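Local structure of 5'-AMP-activated protein kinase subunit beta (Schizosaccharomyces pombe, 2QRD) at residues Pro33-Cys38 with Leu61-Ala66; Cys38-Asn43 with Ala75-Thr80; Ser51-Pro56 with Tyr86-Met91. The protein probably serves as the beta subunit of AMP-activated protein kinase, holding the heterotrimer together and helping to set its location and substrate specificity during glucose limitation. All coordinates share one frame; numbering follows the deposited sequence.

Contact 1 of 3, residues Pro33-Cys38 with Leu61-Ala66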
loop_
_atom_site.group_PDB
_atom_site.type_symbol
_atom_site.label_atom_id
_atom_site.label_comp_id
_atom_site.label_asym_id
_atom_site.label_seq_id
_atom_site.Cartn_x
_atom_site.Cartn_y
_atom_site.Cartn_z
ATOM N N PRO B 33 -15.957 -22.147 -14.126
ATOM C CA PRO B 33 -14.733 -22.579 -13.434
ATOM C C PRO B 33 -13.731 -21.465 -13.175
ATOM O O PRO B 33 -13.000 -21.534 -12.181
ATOM C CB PRO B 33 -14.127 -23.592 -14.394
ATOM C CG PRO B 33 -15.264 -24.124 -15.131
ATOM C CD PRO B 33 -16.222 -22.988 -15.306
ATOM N N HIS B 34 -13.700 -20.456 -14.052
ATOM C CA HIS B 34 -12.714 -19.388 -13.966
ATOM C C HIS B 34 -12.936 -18.354 -12.844
ATOM O O HIS B 34 -11.990 -17.658 -12.467
ATOM C CB HIS B 34 -12.448 -18.747 -15.344
ATOM C CG HIS B 34 -13.570 -17.896 -15.862
ATOM N ND1 HIS B 34 -14.714 -18.424 -16.427
ATOM C CD2 HIS B 34 -13.704 -16.550 -15.937
ATOM C CE1 HIS B 34 -15.514 -17.438 -16.802
ATOM N NE2 HIS B 34 -14.927 -16.292 -16.512
ATOM N N LEU B 35 -14.149 -18.301 -12.274
ATOM C CA LEU B 35 -14.449 -17.429 -11.110
ATOM C C LEU B 35 -14.304 -18.118 -9.752
ATOM O O LEU B 35 -14.777 -17.622 -8.720
ATOM C CB LEU B 35 -15.859 -16.824 -11.224
ATOM C CG LEU B 35 -16.098 -15.700 -12.243
ATOM C CD1 LEU B 35 -17.571 -15.646 -12.634
ATOM C CD2 LEU B 35 -15.605 -14.349 -11.729
ATOM N N GLU B 36 -13.660 -19.270 -9.763
ATOM C CA GLU B 36 -13.446 -20.059 -8.560
ATOM C C GLU B 36 -12.124 -19.747 -7.880
ATOM O O GLU B 36 -11.989 -19.942 -6.676
ATOM C CB GLU B 36 -13.562 -21.561 -8.867
ATOM C CG GLU B 36 -15.025 -22.058 -8.908
ATOM C CD GLU B 36 -15.190 -23.449 -9.508
ATOM O OE1 GLU B 36 -14.236 -24.269 -9.434
ATOM O OE2 GLU B 36 -16.288 -23.724 -10.062
ATOM N N LYS B 37 -11.140 -19.275 -8.631
ATOM C CA LYS B 37 -9.853 -18.992 -8.017
ATOM C C LYS B 37 -9.485 -17.523 -8.157
ATOM O O LYS B 37 -9.490 -16.972 -9.249
ATOM C CB LYS B 37 -8.737 -19.918 -8.560
ATOM C CG LYS B 37 -8.430 -19.723 -10.059
ATOM C CD LYS B 37 -7.431 -20.759 -10.586
ATOM C CE LYS B 37 -7.505 -20.873 -12.113
ATOM N NZ LYS B 37 -6.646 -21.991 -12.625
ATOM N N CYS B 38 -9.156 -16.912 -7.031
ATOM C CA CYS B 38 -8.719 -15.525 -6.984
ATOM C C CYS B 38 -7.197 -15.466 -6.785
ATOM O O CYS B 38 -6.666 -16.177 -5.933
ATOM C CB CYS B 38 -9.501 -14.779 -5.892
ATOM S SG CYS B 38 -8.842 -13.173 -5.514
ATOM N N LEU B 61 -10.248 -9.213 -15.240
ATOM C CA LEU B 61 -9.942 -7.812 -15.032
ATOM C C LEU B 61 -11.172 -6.986 -14.581
ATOM O O LEU B 61 -12.267 -7.096 -15.142
ATOM C CB LEU B 61 -9.316 -7.237 -16.310
ATOM C CG LEU B 61 -7.778 -7.156 -16.382
ATOM C CD1 LEU B 61 -7.062 -8.178 -15.514
ATOM C CD2 LEU B 61 -7.304 -7.256 -17.814
ATOM N N ASN B 62 -10.963 -6.174 -13.550
ATOM C CA ASN B 62 -11.999 -5.350 -12.929
ATOM C C ASN B 62 -13.310 -6.063 -12.585
ATOM O O ASN B 62 -14.389 -5.514 -12.706
ATOM C CB ASN B 62 -12.166 -3.999 -13.655
ATOM C CG ASN B 62 -10.916 -3.072 -13.496
ATOM O OD1 ASN B 62 -10.393 -2.556 -14.485
ATOM N ND2 ASN B 62 -10.430 -2.901 -12.261
ATOM N N HIS B 63 -13.173 -7.310 -12.145
ATOM C CA HIS B 63 -14.196 -8.013 -11.385
ATOM C C HIS B 63 -13.912 -7.812 -9.908
ATOM O O HIS B 63 -12.784 -7.968 -9.444
ATOM C CB HIS B 63 -14.180 -9.516 -11.707
ATOM C CG HIS B 63 -14.766 -9.853 -13.041
ATOM N ND1 HIS B 63 -16.037 -10.365 -13.186
ATOM C CD2 HIS B 63 -14.269 -9.730 -14.290
ATOM C CE1 HIS B 63 -16.300 -10.543 -14.467
ATOM N NE2 HIS B 63 -15.246 -10.158 -15.159
ATOM N N LEU B 64 -14.949 -7.461 -9.159
ATOM C CA LEU B 64 -14.815 -7.294 -7.739
ATOM C C LEU B 64 -14.479 -8.639 -7.034
ATOM O O LEU B 64 -15.166 -9.649 -7.255
ATOM C CB LEU B 64 -16.108 -6.679 -7.165
ATOM C CG LEU B 64 -16.313 -6.795 -5.641
ATOM C CD1 LEU B 64 -15.318 -5.898 -4.899
ATOM C CD2 LEU B 64 -17.731 -6.475 -5.234
ATOM N N ALA B 65 -13.442 -8.639 -6.194
ATOM C CA ALA B 65 -13.247 -9.710 -5.217
ATOM C C ALA B 65 -13.426 -9.185 -3.758
ATOM O O ALA B 65 -13.419 -7.983 -3.520
ATOM C CB ALA B 65 -11.885 -10.419 -5.420
ATOM N N ALA B 66 -13.620 -10.079 -2.802
ATOM C CA ALA B 66 -14.031 -9.688 -1.446
ATOM C C ALA B 66 -13.414 -10.706 -0.509
ATOM O O ALA B 66 -13.199 -11.856 -0.924
ATOM C CB ALA B 66 -15.617 -9.676 -1.291
#
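His63 ND1 meets two different neighbours: it is hydrogen-bonded to Asp93 of the SNF1-like protein kinase ssp2 chain, while the methyl CD2 of Leu35 approaches the same nitrogen to 4.3 Å. The methyl arrives obliquely to the imidazole, neither squarely over its plane nor in it. Leu35 does not aim its CB at the 61-66 segment; with CD1 swung well away from CA (chi2 156°), it is the CD2 branch that is turned to the ring, and this side chain also packs on Tyr83 of the kinase chain. The second point of contact is van der Waals packing. Cys38 SG lies 4.1 Å from Ala65 CB, the thiol being carried to the methyl because SG stands anti to the backbone N (chi1 169°) on a CB already directed at the strand.

These two touches illustrate how the C-terminal interaction domain of a beta subunit combines its own packing with pairing to a partner chain. A loop with little regular structure, opened by a short 3-10 turn at Pro33-His34, is set beside Ala65 of strand 65-67 without a hydrogen bond passing between the two segments. Ala65 is instead held by the sheet: its backbone pairs with Ser77 of this chain and, together with Ala66, with an antiparallel strand of the kinase chain.

Only 103 Å² is buried between the segments. The imidazoles of His34 and His63 are not in contact, their NE2 atoms being 6.3 Å apart, and a charge on the first would probably disfavour protonation of the second a little. The carboxylate of Asp93 would probably act the other way and stabilise a protonated His63. The chemistry is divided, with dispersion between loop and strand and polar bonding directed to the kinase and to strand 74-82.

Contact 2 of 3, residues Cys38-Asn43 with Ala75-Thr80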
loop_
_atom_site.group_PDB
_atom_site.type_symbol
_atom_site.label_atom_id
_atom_site.label_comp_id
_atom_site.label_asym_id
_atom_site.label_seq_id
_atom_site.Cartn_x
_atom_site.Cartn_y
_atom_site.Cartn_z
ATOM N N CYS B 38 -9.156 -16.912 -7.031
ATOM C CA CYS B 38 -8.719 -15.525 -6.984
ATOM C C CYS B 38 -7.197 -15.466 -6.785
ATOM O O CYS B 38 -6.666 -16.177 -5.933
ATOM C CB CYS B 38 -9.501 -14.779 -5.892
ATOM S SG CYS B 38 -8.842 -13.173 -5.514
ATOM N N ILE B 39 -6.501 -14.654 -7.599
ATOM C CA ILE B 39 -5.023 -14.629 -7.587
ATOM C C ILE B 39 -4.434 -14.007 -6.338
ATOM O O ILE B 39 -3.227 -14.117 -6.122
ATOM C CB ILE B 39 -4.337 -13.957 -8.836
ATOM C CG1 ILE B 39 -4.577 -12.438 -8.879
ATOM C CG2 ILE B 39 -4.690 -14.685 -10.148
ATOM C CD1 ILE B 39 -3.609 -11.700 -9.792
ATOM N N LEU B 40 -5.265 -13.360 -5.520
ATOM C CA LEU B 40 -4.773 -12.755 -4.281
ATOM C C LEU B 40 -4.399 -13.816 -3.277
ATOM O O LEU B 40 -3.551 -13.579 -2.417
ATOM C CB LEU B 40 -5.767 -11.775 -3.669
ATOM C CG LEU B 40 -5.648 -10.330 -4.144
ATOM C CD1 LEU B 40 -6.665 -9.490 -3.439
ATOM C CD2 LEU B 40 -4.236 -9.752 -3.919
ATOM N N ASN B 41 -5.032 -14.979 -3.394
ATOM C CA ASN B 41 -4.753 -16.099 -2.516
ATOM C C ASN B 41 -3.403 -16.747 -2.787
ATOM O O ASN B 41 -3.071 -17.787 -2.226
ATOM C CB ASN B 41 -5.862 -17.124 -2.640
ATOM C CG ASN B 41 -7.155 -16.576 -2.231
ATOM O OD1 ASN B 41 -7.199 -15.660 -1.431
ATOM N ND2 ASN B 41 -8.234 -17.111 -2.781
ATOM N N SER B 42 -2.636 -16.097 -3.653
ATOM C CA SER B 42 -1.307 -16.539 -4.022
ATOM C C SER B 42 -0.246 -15.673 -3.324
ATOM O O SER B 42 -0.447 -14.469 -3.122
ATOM C CB SER B 42 -1.179 -16.494 -5.551
ATOM O OG SER B 42 0.142 -16.230 -5.970
ATOM N N ASN B 43 0.863 -16.305 -2.937
ATOM C CA ASN B 43 2.046 -15.606 -2.398
ATOM C C ASN B 43 3.263 -16.500 -2.612
ATOM O O ASN B 43 4.073 -16.720 -1.727
ATOM C CB ASN B 43 1.875 -15.205 -0.913
ATOM C CG ASN B 43 2.878 -14.123 -0.462
ATOM O OD1 ASN B 43 3.634 -13.573 -1.272
ATOM N ND2 ASN B 43 2.886 -13.831 0.842
ATOM N N ALA B 75 -12.993 -5.535 2.976
ATOM C CA ALA B 75 -11.862 -5.784 2.130
ATOM C C ALA B 75 -12.362 -6.073 0.706
ATOM O O ALA B 75 -13.119 -7.023 0.494
ATOM C CB ALA B 75 -11.032 -6.961 2.695
ATOM N N LEU B 76 -11.944 -5.233 -0.244
ATOM C CA LEU B 76 -12.411 -5.246 -1.626
ATOM C C LEU B 76 -11.206 -5.132 -2.549
ATOM O O LEU B 76 -10.240 -4.451 -2.207
ATOM C CB LEU B 76 -13.407 -4.086 -1.883
ATOM C CG LEU B 76 -14.615 -3.987 -0.925
ATOM C CD1 LEU B 76 -15.452 -2.828 -1.269
ATOM C CD2 LEU B 76 -15.503 -5.270 -0.890
ATOM N N SER B 77 -11.234 -5.828 -3.691
ATOM C CA SER B 77 -10.138 -5.734 -4.649
ATOM C C SER B 77 -10.582 -5.861 -6.080
ATOM O O SER B 77 -11.640 -6.402 -6.372
ATOM C CB SER B 77 -9.037 -6.761 -4.377
ATOM O OG SER B 77 -9.527 -8.094 -4.308
ATOM N N ALA B 78 -9.762 -5.338 -6.978
ATOM C CA ALA B 78 -9.949 -5.605 -8.388
ATOM C C ALA B 78 -8.584 -5.531 -9.069
ATOM O O ALA B 78 -7.677 -4.909 -8.544
ATOM C CB ALA B 78 -10.973 -4.642 -9.005
ATOM N N THR B 79 -8.440 -6.224 -10.195
ATOM C CA THR B 79 -7.185 -6.265 -10.944
ATOM C C THR B 79 -7.379 -5.455 -12.173
ATOM O O THR B 79 -8.398 -5.552 -12.824
ATOM C CB THR B 79 -6.758 -7.714 -11.320
ATOM O OG1 THR B 79 -6.455 -8.435 -10.122
ATOM C CG2 THR B 79 -5.493 -7.725 -12.191
ATOM N N THR B 80 -6.414 -4.624 -12.489
ATOM C CA THR B 80 -6.497 -3.845 -13.715
ATOM C C THR B 80 -5.119 -3.785 -14.374
ATOM O O THR B 80 -4.108 -4.017 -13.704
ATOM C CB THR B 80 -7.138 -2.436 -13.458
ATOM O OG1 THR B 80 -7.575 -1.911 -14.700
ATOM C CG2 THR B 80 -6.167 -1.417 -12.814
#
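Leu40 lays its CD1 methyl against the side chain of Ser77, 3.3 Å from OG and 3.7 Å from CB. The leucine reaches the strand because CD1 continues straight out from the backbone, anti to CA (chi2 -179°), on a CB that already faces Ser77. Ser77 OG, for its part, sits between its own backbone N and carbonyl carbon (chi1 54°), which turns it toward the Leu40 methyl. One residue earlier, Ile39 sends CD1 to within 4.3 Å of Thr79 OG1, a hydroxyl whose polar partner is Thr88 on the next strand.

The loop holds its shape with bonds of its own. Asn41 N donates to Cys38 O and Ser42 N to Ile39 O, giving the 3-10 turn 39-41, and Leu40 N points almost straight at Cys38 SG (3.6 Å, 161°), so the sulfur ties down the start of the turn. Trp13 of the SNF1-like protein kinase ssp2 chain packs against both Leu40 and Ser77, so a kinase side chain covers the place where turn and strand meet.

No hydrogen bond joins turn and strand. Methyls meeting small hydroxylated residues give close but non-directional packing, while directional bonding here lies in the Thr79-Thr88 hydroxyl pair and the backbone pairing of the strands.

Contact 3 of 3, residues Ser51-Pro56 with Tyr86-Met91. With ADP (adenosine-5'-diphosphate), chain G.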
loop_
_atom_site.group_PDB
_atom_site.type_symbol
_atom_site.label_atom_id
_atom_site.label_comp_id
_atom_site.label_asym_id
_atom_site.label_seq_id
_atom_site.Cartn_x
_atom_site.Cartn_y
_atom_site.Cartn_z
ATOM N N SER B 51 4.648 -8.877 -2.705
ATOM C CA SER B 51 3.628 -8.199 -3.491
ATOM C C SER B 51 3.413 -8.873 -4.866
ATOM O O SER B 51 2.366 -8.678 -5.491
ATOM C CB SER B 51 3.981 -6.729 -3.681
ATOM O OG SER B 51 5.216 -6.665 -4.370
ATOM N N VAL B 52 4.411 -9.637 -5.319
ATOM C CA VAL B 52 4.397 -10.323 -6.625
ATOM C C VAL B 52 3.248 -11.336 -6.698
ATOM O O VAL B 52 3.097 -12.216 -5.837
ATOM C CB VAL B 52 5.753 -11.005 -6.955
ATOM C CG1 VAL B 52 5.630 -11.964 -8.141
ATOM C CG2 VAL B 52 6.839 -9.986 -7.240
ATOM N N LEU B 53 2.432 -11.180 -7.730
ATOM C CA LEU B 53 1.326 -12.092 -7.998
ATOM C C LEU B 53 1.583 -12.785 -9.317
ATOM O O LEU B 53 2.448 -12.343 -10.081
ATOM C CB LEU B 53 0.005 -11.329 -8.059
ATOM C CG LEU B 53 -0.423 -10.587 -6.810
ATOM C CD1 LEU B 53 -1.569 -9.724 -7.210
ATOM C CD2 LEU B 53 -0.861 -11.596 -5.773
ATOM N N PRO B 54 0.855 -13.897 -9.584
ATOM C CA PRO B 54 0.892 -14.406 -10.957
ATOM C C PRO B 54 0.121 -13.460 -11.890
ATOM O O PRO B 54 -0.659 -12.609 -11.424
ATOM C CB PRO B 54 0.208 -15.771 -10.857
ATOM C CG PRO B 54 -0.610 -15.725 -9.617
ATOM C CD PRO B 54 0.027 -14.741 -8.690
ATOM N N ASN B 55 0.380 -13.586 -13.190
ATOM C CA ASN B 55 -0.388 -12.865 -14.191
ATOM C C ASN B 55 -1.849 -13.265 -14.135
ATOM O O ASN B 55 -2.173 -14.445 -13.984
ATOM C CB ASN B 55 0.197 -13.083 -15.592
ATOM C CG ASN B 55 1.574 -12.463 -15.738
ATOM O OD1 ASN B 55 1.968 -11.599 -14.952
ATOM N ND2 ASN B 55 2.319 -12.913 -16.722
ATOM N N PRO B 56 -2.744 -12.282 -14.228
ATOM C CA PRO B 56 -4.146 -12.634 -14.055
ATOM C C PRO B 56 -4.772 -13.137 -15.346
ATOM O O PRO B 56 -4.237 -12.929 -16.429
ATOM C CB PRO B 56 -4.779 -11.306 -13.650
ATOM C CG PRO B 56 -3.965 -10.283 -14.378
ATOM C CD PRO B 56 -2.554 -10.844 -14.497
ATOM N N TYR B 86 0.158 -5.321 -14.301
ATOM C CA TYR B 86 -1.135 -5.470 -13.655
ATOM C C TYR B 86 -1.073 -5.068 -12.196
ATOM O O TYR B 86 -0.153 -5.453 -11.514
ATOM C CB TYR B 86 -1.563 -6.930 -13.793
ATOM C CG TYR B 86 -1.670 -7.353 -15.238
ATOM C CD1 TYR B 86 -0.604 -7.978 -15.877
ATOM C CD2 TYR B 86 -2.828 -7.095 -15.975
ATOM C CE1 TYR B 86 -0.688 -8.353 -17.197
ATOM C CE2 TYR B 86 -2.937 -7.468 -17.285
ATOM C CZ TYR B 86 -1.865 -8.090 -17.906
ATOM O OH TYR B 86 -1.950 -8.464 -19.240
ATOM N N VAL B 87 -2.030 -4.279 -11.719
ATOM C CA VAL B 87 -2.120 -3.897 -10.304
ATOM C C VAL B 87 -3.399 -4.511 -9.669
ATOM O O VAL B 87 -4.539 -4.216 -10.089
ATOM C CB VAL B 87 -2.262 -2.364 -10.111
ATOM C CG1 VAL B 87 -1.881 -1.926 -8.670
ATOM C CG2 VAL B 87 -1.550 -1.587 -11.174
ATOM N N THR B 88 -3.220 -5.346 -8.654
ATOM C CA THR B 88 -4.381 -5.776 -7.871
ATOM C C THR B 88 -4.430 -4.944 -6.635
ATOM O O THR B 88 -3.600 -5.098 -5.760
ATOM C CB THR B 88 -4.364 -7.246 -7.606
ATOM O OG1 THR B 88 -4.367 -7.891 -8.870
ATOM C CG2 THR B 88 -5.593 -7.675 -6.820
ATOM N N THR B 89 -5.355 -3.983 -6.608
ATOM C CA THR B 89 -5.489 -3.186 -5.411
ATOM C C THR B 89 -6.488 -3.775 -4.455
ATOM O O THR B 89 -7.622 -4.044 -4.821
ATOM C CB THR B 89 -5.609 -1.633 -5.614
ATOM O OG1 THR B 89 -6.694 -1.104 -4.836
ATOM C CG2 THR B 89 -5.704 -1.232 -7.007
ATOM N N ALA B 90 -5.997 -4.033 -3.250
ATOM C CA ALA B 90 -6.775 -4.512 -2.100
ATOM C C ALA B 90 -7.036 -3.335 -1.158
ATOM O O ALA B 90 -6.113 -2.714 -0.617
ATOM C CB ALA B 90 -6.039 -5.640 -1.379
ATOM N N MET B 91 -8.304 -3.009 -1.022
ATOM C CA MET B 91 -8.701 -1.865 -0.286
ATOM C C MET B 91 -9.440 -2.229 1.015
ATOM O O MET B 91 -10.314 -3.093 1.028
ATOM C CB MET B 91 -9.561 -1.013 -1.181
ATOM C CG MET B 91 -10.570 -0.177 -0.454
ATOM S SD MET B 91 -10.008 1.483 -0.307
ATOM C CE MET B 91 -11.525 2.292 -0.840
HETATM P PB ADP G . 11.128 -2.992 1.123
HETATM O O1B ADP G . 11.062 -4.492 1.212
HETATM O O2B ADP G . 11.060 -2.446 -0.296
HETATM O O3B ADP G . 11.997 -2.207 2.060
HETATM P PA ADP G . 8.715 -2.954 2.714
HETATM O O1A ADP G . 9.519 -3.386 3.920
HETATM O O2A ADP G . 7.739 -1.834 2.849
HETATM O O3A ADP G . 9.650 -2.494 1.518
HETATM O "O5'" ADP G . 7.960 -4.212 2.052
HETATM C "C5'" ADP G . 8.334 -5.594 2.182
HETATM C "C4'" ADP G . 7.388 -6.339 1.247
HETATM O "O4'" ADP G . 6.011 -5.974 1.496
HETATM C "C3'" ADP G . 7.651 -6.025 -0.215
HETATM O "O3'" ADP G . 7.491 -7.236 -0.942
HETATM C "C2'" ADP G . 6.513 -5.101 -0.610
HETATM O "O2'" ADP G . 6.220 -5.104 -2.037
HETATM C "C1'" ADP G . 5.368 -5.524 0.302
HETATM N N9 ADP G . 4.531 -4.354 0.616
HETATM C C8 ADP G . 4.910 -3.331 1.416
HETATM N N7 ADP G . 3.965 -2.380 1.516
HETATM C C5 ADP G . 2.925 -2.803 0.734
HETATM C C6 ADP G . 1.576 -2.282 0.378
HETATM N N6 ADP G . 1.107 -1.100 0.878
HETATM N N1 ADP G . 0.832 -3.047 -0.465
HETATM C C2 ADP G . 1.259 -4.221 -0.965
HETATM N N3 ADP G . 2.444 -4.763 -0.667
HETATM C C4 ADP G . 3.308 -4.103 0.147
#
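The ring of Tyr86 carries Pro56 over one face in a CH-pi contact: CD stands 3.8 Å from the ring centroid and 18° off the ring normal, displaced toward the rim on the CG side. The neighbouring methylene, Pro56 CG, lies 3.7 Å from Tyr86 CD2, so two carbons of the pyrrolidine cover the ring; chi1 of the tyrosine (-59°) carries the ring to the proline and chi2 (95°) turns its face to it. Tyr86 belongs to strand 85-93, outermost within this chain in the antiparallel sheet of the interaction domain, and residues 86-91 continue that sheet by parallel pairing with a strand of another protein chain.

Replacing Tyr86 with an alanine would probably open a gap beneath Pro56 and leave the proline less firmly held on that side, since the CH-pi contact would be lost.

Further along, Leu53 of the loop crosses Thr88 of the strand at about a right angle, Leu53 CD1 meeting Thr88 OG1 at 3.7 Å. That hydroxyl is hydrogen-bonded to Thr79, so the methyl rests on an already engaged oxygen. Pro56 also packs on Leu61 and Thr79.

The loop begins at the nucleotide, a ligand shared with the gamma subunit. Asp49 is hydrogen-bonded both to ADP and to Ser51 OG, and the serine oxygen comes within 3.0 Å of ADP O2'.

Overall arrangement
The three contacts are successive points along the chain from 33 to 56 as it passes over one sheet. Contacts 1 and 2 share Cys38 and have centres about 8 Å apart; their strands are joined by a probable hydrogen bond from Ala65 N to Ser77 O (2.9 Å). Contact 2 lies about 6 Å, centre to centre, from contact 3, where Met91 N probably bonds to Leu76 O (2.7 Å). Contacts 1 and 3, with centres about 12 Å apart, still touch through Leu61 and Pro56. Only contact 3 contains an ADP-binding residue; the Leu40 side chain of contact 2 is about 8 Å from the nucleotide, and contact 1 is remote from it, beside the kinase chain.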